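Local atomic coordinates of regulatory protein YycH-like domain-containing protein (Eubacterium rectale, PDB entry 5COZ), a protein that is of unknown function but has a domain resembling the regulatory protein YycH, probably carries a signal peptide, and binds a sodium ion in the crystal. Residues Cys76-Asn90 with Tyr107-Ile120. Residues are numbered along the deposited sequence; the frame is centred on the assembly and turned at random.
Sequences CYDLMEKLAKAINLN and YLWDNNYTQDSIAI
Trp109 is gripped on a face and on an edge at once by two residues of the helix, Met80 and Tyr77. Met80, a selenomethionine, sets CG almost exactly on the normal of the six-membered ring, 3.4 Å from its centroid. Its chain then bends at chi2 (-86°), which brings SE over the five-membered ring, 4.5 Å from that centroid, a Met-aromatic contact. From the edge, Trp109 CZ2 points into the centre of the Tyr77 ring, an edge-to-face pair with planes at 82°. Tyr77 in turn offers its own edge to the face of Tyr107, an offset edge-to-face pair that completes an aromatic cluster. Cys76 SG slots in beside it, making an oblique sulfur-aromatic contact 3.5 Å from Tyr107 CD2 and also touching Ile120 CG2.

Further along, packing turns aliphatic. Ile118 CD1 lies against Ala84 and meets Leu89 CD2 at 3.6 Å, while Leu83 CD1 rests on Ile118 CG2; Ile120 CD1 rests against the helix backbone at Cys76 O and Met80 N, which bond to each other. A Schellman motif at Asn88 ends the helix, and beyond it Leu89 CD1 packs 3.5 Å from Asp116 CB. There a single water joins the segments, accepting from Asn90 N and Asn111 ND2 and donating to Asp116 OD2 at 2.7 Å. Asn111 OD1 meanwhile forms an Asx turn with Tyr113 N, within a hairpin whose G1 bulge sets Gln115 and Asp116 opposite Asn111.

Helix 73-87 thus lies along one face of the antiparallel sheet, at about 30° to the strands, with Leu79 and Leu83 reaching on to strand 252-258. Side-chain contact is largely aromatic at Cys76-Met80 and aliphatic from Leu83 to Leu89, and polar linkage is left to the water beside the hairpin turn, consistent with hydrophobic burial holding helix to sheet.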
ATOM      1  N   CYS A  76     -12.819 -19.889   4.663  1.00  9.18           N
ATOM      2  CA  CYS A  76     -11.974 -19.346   5.710  1.00  8.19           C
ATOM      3  C   CYS A  76     -10.850 -20.327   6.035  1.00  8.47           C
ATOM      4  O   CYS A  76      -9.679 -19.941   6.123  1.00  8.86           O
ATOM      5  CB  CYS A  76     -12.816 -19.060   6.941  1.00  8.06           C
ATOM      6  SG  CYS A  76     -11.874 -18.261   8.248  1.00 11.48           S
ATOM      7  N   TYR A  77     -11.210 -21.602   6.245  1.00  6.92           N
ATOM      8  CA  TYR A  77     -10.224 -22.606   6.598  1.00  6.87           C
ATOM      9  C   TYR A  77      -9.279 -22.878   5.434  1.00  9.25           C
ATOM     10  O   TYR A  77      -8.103 -23.167   5.682  1.00  8.93           O
ATOM     11  CB  TYR A  77     -10.906 -23.897   7.090  1.00  8.86           C
ATOM     12  CG  TYR A  77     -11.319 -23.851   8.553  1.00  8.87           C
ATOM     13  CD1 TYR A  77     -12.087 -22.791   9.053  1.00 10.05           C
ATOM     14  CD2 TYR A  77     -11.001 -24.893   9.421  1.00  8.79           C
ATOM     15  CE1 TYR A  77     -12.496 -22.759  10.384  1.00  9.74           C
ATOM     16  CE2 TYR A  77     -11.435 -24.890  10.747  1.00  9.47           C
ATOM     17  CZ  TYR A  77     -12.179 -23.813  11.222  1.00 10.63           C
ATOM     18  OH  TYR A  77     -12.607 -23.832  12.526  1.00 10.85           O
ATOM     19  N   ASP A  78      -9.774 -22.764   4.193  1.00  8.86           N
ATOM     20  CA  ASP A  78      -8.884 -22.909   3.031  1.00  8.73           C
ATOM     21  C   ASP A  78      -7.806 -21.808   3.050  1.00 11.32           C
ATOM     22  O   ASP A  78      -6.639 -22.096   2.789  1.00 10.88           O
ATOM     23  CB  ASP A  78      -9.686 -22.856   1.722  1.00  9.57           C
ATOM     24  CG  ASP A  78     -10.518 -24.099   1.454  1.00 16.37           C
ATOM     25  OD1 ASP A  78     -10.211 -25.167   2.045  1.00 15.75           O
ATOM     26  OD2 ASP A  78     -11.418 -24.028   0.596  1.00 22.26           O
ATOM     27  N   LEU A  79      -8.202 -20.562   3.391  1.00  8.36           N
ATOM     28  CA  LEU A  79      -7.243 -19.472   3.493  1.00  7.73           C
ATOM     29  C   LEU A  79      -6.271 -19.752   4.669  1.00  8.79           C
ATOM     30  O   LEU A  79      -5.047 -19.578   4.542  1.00  9.53           O
ATOM     31  CB  LEU A  79      -7.989 -18.161   3.678  1.00  8.14           C
ATOM     32  CG  LEU A  79      -7.093 -16.922   3.884  1.00 11.22           C
ATOM     33  CD1 LEU A  79      -6.084 -16.759   2.730  1.00 12.65           C
ATOM     34  CD2 LEU A  79      -7.966 -15.661   4.070  1.00 11.28           C
HETATM   35  N   MSE A  80      -6.805 -20.231   5.807  1.00  7.31           N
HETATM   36  CA  MSE A  80      -5.994 -20.585   6.945  1.00  6.67           C
HETATM   37  C   MSE A  80      -4.879 -21.578   6.534  1.00  9.84           C
HETATM   38  O   MSE A  80      -3.741 -21.410   6.958  1.00 11.14           O
HETATM   39  CB  MSE A  80      -6.863 -21.162   8.102  1.00  7.07           C
HETATM   40  CG  MSE A  80      -6.025 -21.666   9.297  1.00  9.56           C
HETATM   41 SE   MSE A  80      -5.396 -23.518   9.102  0.75 11.05          SE
HETATM   42  CE  MSE A  80      -7.182 -24.399   9.112  1.00  9.93           C
ATOM     43  N   GLU A  81      -5.202 -22.617   5.743  1.00  8.82           N
ATOM     44  CA  GLU A  81      -4.170 -23.594   5.406  1.00  8.95           C
ATOM     45  C   GLU A  81      -3.091 -22.980   4.535  1.00 12.65           C
ATOM     46  O   GLU A  81      -1.929 -23.318   4.731  1.00 11.95           O
ATOM     47  CB  GLU A  81      -4.769 -24.819   4.704  1.00 10.49           C
ATOM     48  CG  GLU A  81      -5.683 -25.624   5.609  1.00 10.92           C
ATOM     49  CD  GLU A  81      -5.839 -27.039   5.091  1.00 11.71           C
ATOM     50  OE1 GLU A  81      -4.818 -27.767   5.007  1.00 14.75           O
ATOM     51  OE2 GLU A  81      -6.988 -27.415   4.754  1.00 13.25           O
ATOM     52  N   LYS A  82      -3.472 -22.072   3.615  1.00 11.66           N
ATOM     53  CA  LYS A  82      -2.467 -21.411   2.770  1.00 12.10           C
ATOM     54  C   LYS A  82      -1.572 -20.532   3.637  1.00 14.16           C
ATOM     55  O   LYS A  82      -0.353 -20.559   3.470  1.00 13.61           O
ATOM     56  CB  LYS A  82      -3.129 -20.598   1.677  1.00 12.57           C
ATOM     57  CG  LYS A  82      -3.868 -21.459   0.665  1.00 14.57           C
ATOM     58  CD  LYS A  82      -4.634 -20.560  -0.287  1.00 18.91           C
ATOM     59  CE  LYS A  82      -5.343 -21.309  -1.386  1.00 35.41           C
ATOM     60  NZ  LYS A  82      -6.576 -21.972  -0.894  1.00 48.90           N
ATOM     61  N   LEU A  83      -2.159 -19.804   4.611  1.00 11.01           N
ATOM     62  CA  LEU A  83      -1.356 -18.979   5.516  1.00 11.09           C
ATOM     63  C   LEU A  83      -0.471 -19.825   6.415  1.00 13.36           C
ATOM     64  O   LEU A  83       0.669 -19.433   6.686  1.00 13.72           O
ATOM     65  CB  LEU A  83      -2.246 -18.083   6.369  1.00 10.45           C
ATOM     66  CG  LEU A  83      -3.032 -17.030   5.585  1.00 12.00           C
ATOM     67  CD1 LEU A  83      -4.056 -16.371   6.476  1.00 11.79           C
ATOM     68  CD2 LEU A  83      -2.096 -15.971   4.970  1.00 13.35           C
ATOM     69  N   ALA A  84      -0.979 -20.982   6.906  1.00 10.22           N
ATOM     70  CA  ALA A  84      -0.204 -21.886   7.745  1.00 10.98           C
ATOM     71  C   ALA A  84       0.989 -22.458   6.964  1.00 15.73           C
ATOM     72  O   ALA A  84       2.063 -22.585   7.548  1.00 16.67           O
ATOM     73  CB  ALA A  84      -1.098 -23.025   8.264  1.00 11.45           C
ATOM     74  N   LYS A  85       0.811 -22.754   5.653  1.00 13.80           N
ATOM     75  CA  LYS A  85       1.922 -23.249   4.815  1.00 14.49           C
ATOM     76  C   LYS A  85       3.016 -22.166   4.728  1.00 19.33           C
ATOM     77  O   LYS A  85       4.203 -22.435   4.943  1.00 19.61           O
ATOM     78  CB  LYS A  85       1.413 -23.629   3.413  1.00 16.03           C
ATOM     79  CG  LYS A  85       2.494 -24.232   2.505  1.00 27.98           C
ATOM     80  CD  LYS A  85       2.103 -24.143   1.039  1.00 39.39           C
ATOM     81  CE  LYS A  85       3.191 -24.604   0.090  1.00 48.03           C
ATOM     82  NZ  LYS A  85       4.296 -23.615  -0.024  1.00 51.71           N
ATOM     83  N   ALA A  86       2.588 -20.917   4.478  1.00 16.13           N
ATOM     84  CA  ALA A  86       3.513 -19.789   4.344  1.00 15.50           C
ATOM     85  C   ALA A  86       4.400 -19.584   5.585  1.00 17.65           C
ATOM     86  O   ALA A  86       5.617 -19.440   5.432  1.00 18.05           O
ATOM     87  CB  ALA A  86       2.720 -18.523   4.059  1.00 15.64           C
ATOM     88  N   ILE A  87       3.831 -19.577   6.811  1.00 14.68           N
ATOM     89  CA  ILE A  87       4.621 -19.318   8.019  1.00 14.64           C
ATOM     90  C   ILE A  87       5.130 -20.614   8.684  1.00 18.32           C
ATOM     91  O   ILE A  87       5.712 -20.540   9.764  1.00 19.40           O
ATOM     92  CB  ILE A  87       3.874 -18.422   9.051  1.00 17.03           C
ATOM     93  CG1 ILE A  87       2.593 -19.113   9.616  1.00 16.55           C
ATOM     94  CG2 ILE A  87       3.580 -17.034   8.456  1.00 17.42           C
ATOM     95  CD1 ILE A  87       2.097 -18.518  10.932  1.00 16.01           C
ATOM     96  N   ASN A  88       4.876 -21.774   8.060  1.00 17.42           N
ATOM     97  CA  ASN A  88       5.288 -23.110   8.555  1.00 18.35           C
ATOM     98  C   ASN A  88       4.689 -23.369   9.945  1.00 21.77           C
ATOM     99  O   ASN A  88       5.372 -23.835  10.865  1.00 21.60           O
ATOM    100  CB  ASN A  88       6.835 -23.268   8.555  1.00 22.55           C
ATOM    101  CG  ASN A  88       7.276 -24.711   8.557  1.00 48.29           C
ATOM    102  OD1 ASN A  88       6.681 -25.576   7.899  1.00 44.20           O
ATOM    103  ND2 ASN A  88       8.325 -25.004   9.306  1.00 40.94           N
ATOM    104  N   LEU A  89       3.391 -23.031  10.100  1.00 17.75           N
ATOM    105  CA  LEU A  89       2.704 -23.222  11.374  1.00 17.92           C
ATOM    106  C   LEU A  89       2.508 -24.716  11.652  1.00 22.07           C
ATOM    107  O   LEU A  89       2.165 -25.462  10.737  1.00 23.57           O
ATOM    108  CB  LEU A  89       1.343 -22.503  11.325  1.00 18.06           C
ATOM    109  CG  LEU A  89       0.490 -22.574  12.581  1.00 23.23           C
ATOM    110  CD1 LEU A  89       0.831 -21.444  13.527  1.00 25.45           C
ATOM    111  CD2 LEU A  89      -0.995 -22.467  12.226  1.00 22.69           C
ATOM    112  N   ASN A  90       2.760 -25.154  12.885  1.00 18.86           N
ATOM    113  CA  ASN A  90       2.534 -26.551  13.228  1.00 19.69           C
ATOM    114  C   ASN A  90       1.033 -26.684  13.565  1.00 21.76           C
ATOM    115  O   ASN A  90       0.628 -26.357  14.676  1.00 21.35           O
ATOM    116  CB  ASN A  90       3.447 -26.971  14.370  1.00 21.84           C
ATOM    117  CG  ASN A  90       3.363 -28.441  14.695  1.00 39.42           C
ATOM    118  OD1 ASN A  90       2.511 -29.173  14.183  1.00 30.77           O
ATOM    119  ND2 ASN A  90       4.252 -28.902  15.552  1.00 36.91           N
ATOM    120  N   TYR A 107     -11.812 -15.805  13.296  1.00  9.80           N
ATOM    121  CA  TYR A 107     -11.196 -17.097  13.576  1.00  9.59           C
ATOM    122  C   TYR A 107      -9.751 -16.920  13.901  1.00 12.82           C
ATOM    123  O   TYR A 107      -9.044 -16.196  13.189  1.00 13.12           O
ATOM    124  CB  TYR A 107     -11.317 -18.045  12.390  1.00 10.11           C
ATOM    125  CG  TYR A 107     -12.716 -18.521  12.140  1.00  9.77           C
ATOM    126  CD1 TYR A 107     -13.197 -19.679  12.745  1.00 11.56           C
ATOM    127  CD2 TYR A 107     -13.571 -17.821  11.292  1.00  9.20           C
ATOM    128  CE1 TYR A 107     -14.477 -20.145  12.488  1.00 10.41           C
ATOM    129  CE2 TYR A 107     -14.862 -18.276  11.027  1.00 10.41           C
ATOM    130  CZ  TYR A 107     -15.312 -19.435  11.638  1.00 13.10           C
ATOM    131  OH  TYR A 107     -16.583 -19.901  11.387  1.00 15.26           O
ATOM    132  N   LEU A 108      -9.295 -17.610  14.937  1.00 10.54           N
ATOM    133  CA  LEU A 108      -7.907 -17.560  15.366  1.00 11.42           C
ATOM    134  C   LEU A 108      -7.322 -18.933  15.490  1.00 12.52           C
ATOM    135  O   LEU A 108      -7.995 -19.858  15.960  1.00 12.44           O
ATOM    136  CB  LEU A 108      -7.770 -16.858  16.742  1.00 12.87           C
ATOM    137  CG  LEU A 108      -8.484 -15.496  16.896  1.00 20.14           C
ATOM    138  CD1 LEU A 108      -8.263 -14.936  18.283  1.00 22.81           C
ATOM    139  CD2 LEU A 108      -7.969 -14.476  15.912  1.00 24.44           C
ATOM    140  N   TRP A 109      -6.034 -19.060  15.158  1.00 10.66           N
ATOM    141  CA  TRP A 109      -5.256 -20.287  15.369  1.00 10.51           C
ATOM    142  C   TRP A 109      -3.969 -19.874  16.035  1.00 12.13           C
ATOM    143  O   TRP A 109      -3.240 -19.044  15.490  1.00 12.20           O
ATOM    144  CB  TRP A 109      -4.968 -21.045  14.062  1.00  9.65           C
ATOM    145  CG  TRP A 109      -6.181 -21.648  13.451  1.00  9.13           C
ATOM    146  CD1 TRP A 109      -6.615 -22.937  13.591  1.00 11.63           C
ATOM    147  CD2 TRP A 109      -7.121 -20.995  12.604  1.00  8.85           C
ATOM    148  NE1 TRP A 109      -7.773 -23.125  12.879  1.00 10.75           N
ATOM    149  CE2 TRP A 109      -8.082 -21.963  12.222  1.00 10.79           C
ATOM    150  CE3 TRP A 109      -7.209 -19.694  12.056  1.00  9.67           C
ATOM    151  CZ2 TRP A 109      -9.135 -21.667  11.346  1.00 10.44           C
ATOM    152  CZ3 TRP A 109      -8.239 -19.412  11.167  1.00 10.54           C
ATOM    153  CH2 TRP A 109      -9.211 -20.380  10.857  1.00 10.52           C
ATOM    154  N   ASP A 110      -3.696 -20.417  17.213  1.00 11.54           N
ATOM    155  CA  ASP A 110      -2.508 -20.016  17.944  1.00 13.25           C
ATOM    156  C   ASP A 110      -1.670 -21.199  18.356  1.00 17.15           C
ATOM    157  O   ASP A 110      -2.195 -22.204  18.839  1.00 16.41           O
ATOM    158  CB  ASP A 110      -2.957 -19.251  19.212  1.00 16.26           C
ATOM    159  CG  ASP A 110      -3.529 -17.889  18.896  1.00 27.24           C
ATOM    160  OD1 ASP A 110      -2.736 -16.963  18.653  1.00 28.43           O
ATOM    161  OD2 ASP A 110      -4.773 -17.767  18.829  1.00 29.73           O
ATOM    162  N   ASN A 111      -0.359 -21.077  18.174  1.00 18.17           N
ATOM    163  CA  ASN A 111       0.575 -22.062  18.701  1.00 20.30           C
ATOM    164  C   ASN A 111       1.136 -21.394  19.934  1.00 25.22           C
ATOM    165  O   ASN A 111       1.930 -20.460  19.834  1.00 23.23           O
ATOM    166  CB  ASN A 111       1.627 -22.466  17.674  1.00 20.08           C
ATOM    167  CG  ASN A 111       2.572 -23.526  18.191  1.00 32.54           C
ATOM    168  OD1 ASN A 111       2.706 -23.737  19.393  1.00 23.18           O
ATOM    169  ND2 ASN A 111       3.276 -24.176  17.290  1.00 27.51           N
ATOM    170  N   ASN A 112       0.657 -21.802  21.106  1.00 24.28           N
ATOM    171  CA  ASN A 112       1.054 -21.169  22.359  1.00 24.95           C
ATOM    172  C   ASN A 112       2.513 -21.502  22.773  1.00 30.72           C
ATOM    173  O   ASN A 112       3.074 -20.784  23.596  1.00 31.85           O
ATOM    174  CB  ASN A 112       0.063 -21.529  23.462  1.00 28.88           C
ATOM    175  CG  ASN A 112      -1.366 -21.136  23.131  1.00 48.11           C
ATOM    176  OD1 ASN A 112      -2.244 -21.993  22.974  1.00 47.94           O
ATOM    177  ND2 ASN A 112      -1.623 -19.841  22.955  1.00 32.24           N
ATOM    178  N   TYR A 113       3.143 -22.510  22.158  1.00 26.85           N
ATOM    179  CA  TYR A 113       4.546 -22.812  22.478  1.00 29.04           C
ATOM    180  C   TYR A 113       5.499 -21.864  21.717  1.00 31.72           C
ATOM    181  O   TYR A 113       6.428 -21.312  22.312  1.00 31.50           O
ATOM    182  CB  TYR A 113       4.892 -24.273  22.141  1.00 32.52           C
ATOM    183  CG  TYR A 113       4.032 -25.306  22.837  1.00 38.32           C
ATOM    184  CD1 TYR A 113       4.353 -25.763  24.113  1.00 41.58           C
ATOM    185  CD2 TYR A 113       2.927 -25.867  22.201  1.00 39.87           C
ATOM    186  CE1 TYR A 113       3.577 -26.729  24.753  1.00 43.71           C
ATOM    187  CE2 TYR A 113       2.138 -26.827  22.833  1.00 41.83           C
ATOM    188  CZ  TYR A 113       2.473 -27.263  24.106  1.00 51.42           C
ATOM    189  OH  TYR A 113       1.700 -28.209  24.738  1.00 54.69           O
ATOM    190  N   THR A 114       5.263 -21.681  20.404  1.00 26.16           N
ATOM    191  CA  THR A 114       6.124 -20.863  19.526  1.00 25.07           C
ATOM    192  C   THR A 114       5.681 -19.410  19.424  1.00 27.73           C
ATOM    193  O   THR A 114       6.476 -18.563  19.022  1.00 26.57           O
ATOM    194  CB  THR A 114       6.160 -21.461  18.128  1.00 30.25           C
ATOM    195  OG1 THR A 114       4.842 -21.383  17.573  1.00 26.85           O
ATOM    196  CG2 THR A 114       6.662 -22.900  18.120  1.00 29.62           C
ATOM    197  N   GLN A 115       4.411 -19.126  19.747  1.00 22.92           N
ATOM    198  CA  GLN A 115       3.787 -17.802  19.685  1.00 21.88           C
ATOM    199  C   GLN A 115       3.453 -17.430  18.221  1.00 22.97           C
ATOM    200  O   GLN A 115       3.244 -16.258  17.930  1.00 26.29           O
ATOM    201  CB  GLN A 115       4.615 -16.696  20.382  1.00 24.04           C
ATOM    202  CG  GLN A 115       4.904 -16.980  21.859  1.00 47.80           C
ATOM    203  CD  GLN A 115       4.074 -16.123  22.774  1.00 76.27           C
ATOM    204  OE1 GLN A 115       2.894 -16.397  23.028  1.00 73.69           O
ATOM    205  NE2 GLN A 115       4.685 -15.075  23.304  1.00 69.55           N
ATOM    206  N   ASP A 116       3.355 -18.431  17.325  1.00 15.10           N
ATOM    207  CA  ASP A 116       2.907 -18.220  15.941  1.00 13.68           C
ATOM    208  C   ASP A 116       1.389 -18.065  15.947  1.00 16.57           C
ATOM    209  O   ASP A 116       0.713 -18.670  16.789  1.00 16.06           O
ATOM    210  CB  ASP A 116       3.281 -19.408  15.040  1.00 15.80           C
ATOM    211  CG  ASP A 116       4.755 -19.728  14.918  1.00 28.49           C
ATOM    212  OD1 ASP A 116       5.554 -18.793  14.839  1.00 25.85           O
ATOM    213  OD2 ASP A 116       5.097 -20.924  14.870  1.00 34.33           O
ATOM    214  N   SER A 117       0.844 -17.268  15.027  1.00 12.33           N
ATOM    215  CA  SER A 117      -0.603 -17.124  15.013  1.00 11.43           C
ATOM    216  C   SER A 117      -1.141 -16.802  13.641  1.00 11.75           C
ATOM    217  O   SER A 117      -0.435 -16.255  12.788  1.00 11.60           O
ATOM    218  CB  SER A 117      -1.069 -16.040  15.982  1.00 15.95           C
ATOM    219  OG  SER A 117      -0.725 -14.745  15.533  1.00 24.65           O
ATOM    220  N   ILE A 118      -2.412 -17.173  13.439  1.00  9.90           N
ATOM    221  CA  ILE A 118      -3.198 -16.817  12.273  1.00  7.95           C
ATOM    222  C   ILE A 118      -4.496 -16.200  12.770  1.00  9.62           C
ATOM    223  O   ILE A 118      -5.111 -16.752  13.684  1.00 11.11           O
ATOM    224  CB  ILE A 118      -3.444 -18.009  11.325  1.00 10.20           C
ATOM    225  CG1 ILE A 118      -2.119 -18.591  10.786  1.00 10.07           C
ATOM    226  CG2 ILE A 118      -4.422 -17.620  10.170  1.00 10.02           C
ATOM    227  CD1 ILE A 118      -2.315 -19.900  10.045  1.00 13.82           C
ATOM    228  N   ALA A 119      -4.924 -15.069  12.192  1.00  8.55           N
ATOM    229  CA  ALA A 119      -6.191 -14.463  12.559  1.00  8.37           C
ATOM    230  C   ALA A 119      -6.888 -14.080  11.291  1.00 10.33           C
ATOM    231  O   ALA A 119      -6.305 -13.375  10.464  1.00 11.37           O
ATOM    232  CB  ALA A 119      -5.955 -13.225  13.422  1.00 10.30           C
ATOM    233  N   ILE A 120      -8.142 -14.520  11.126  1.00  7.37           N
ATOM    234  CA  ILE A 120      -8.891 -14.180   9.926  1.00  7.41           C
ATOM    235  C   ILE A 120     -10.216 -13.535  10.340  1.00 11.09           C
ATOM    236  O   ILE A 120     -10.951 -14.117  11.131  1.00 11.50           O
ATOM    237  CB  ILE A 120      -9.111 -15.397   8.992  1.00  8.87           C
ATOM    238  CG1 ILE A 120      -7.765 -16.027   8.610  1.00  9.15           C
ATOM    239  CG2 ILE A 120      -9.920 -14.982   7.746  1.00  9.23           C
ATOM    240  CD1 ILE A 120      -7.916 -17.382   7.877  1.00  9.76           C
TER
HETATM  241  O   HOH W   1       4.183 -23.469  14.731  1.00 25.09           O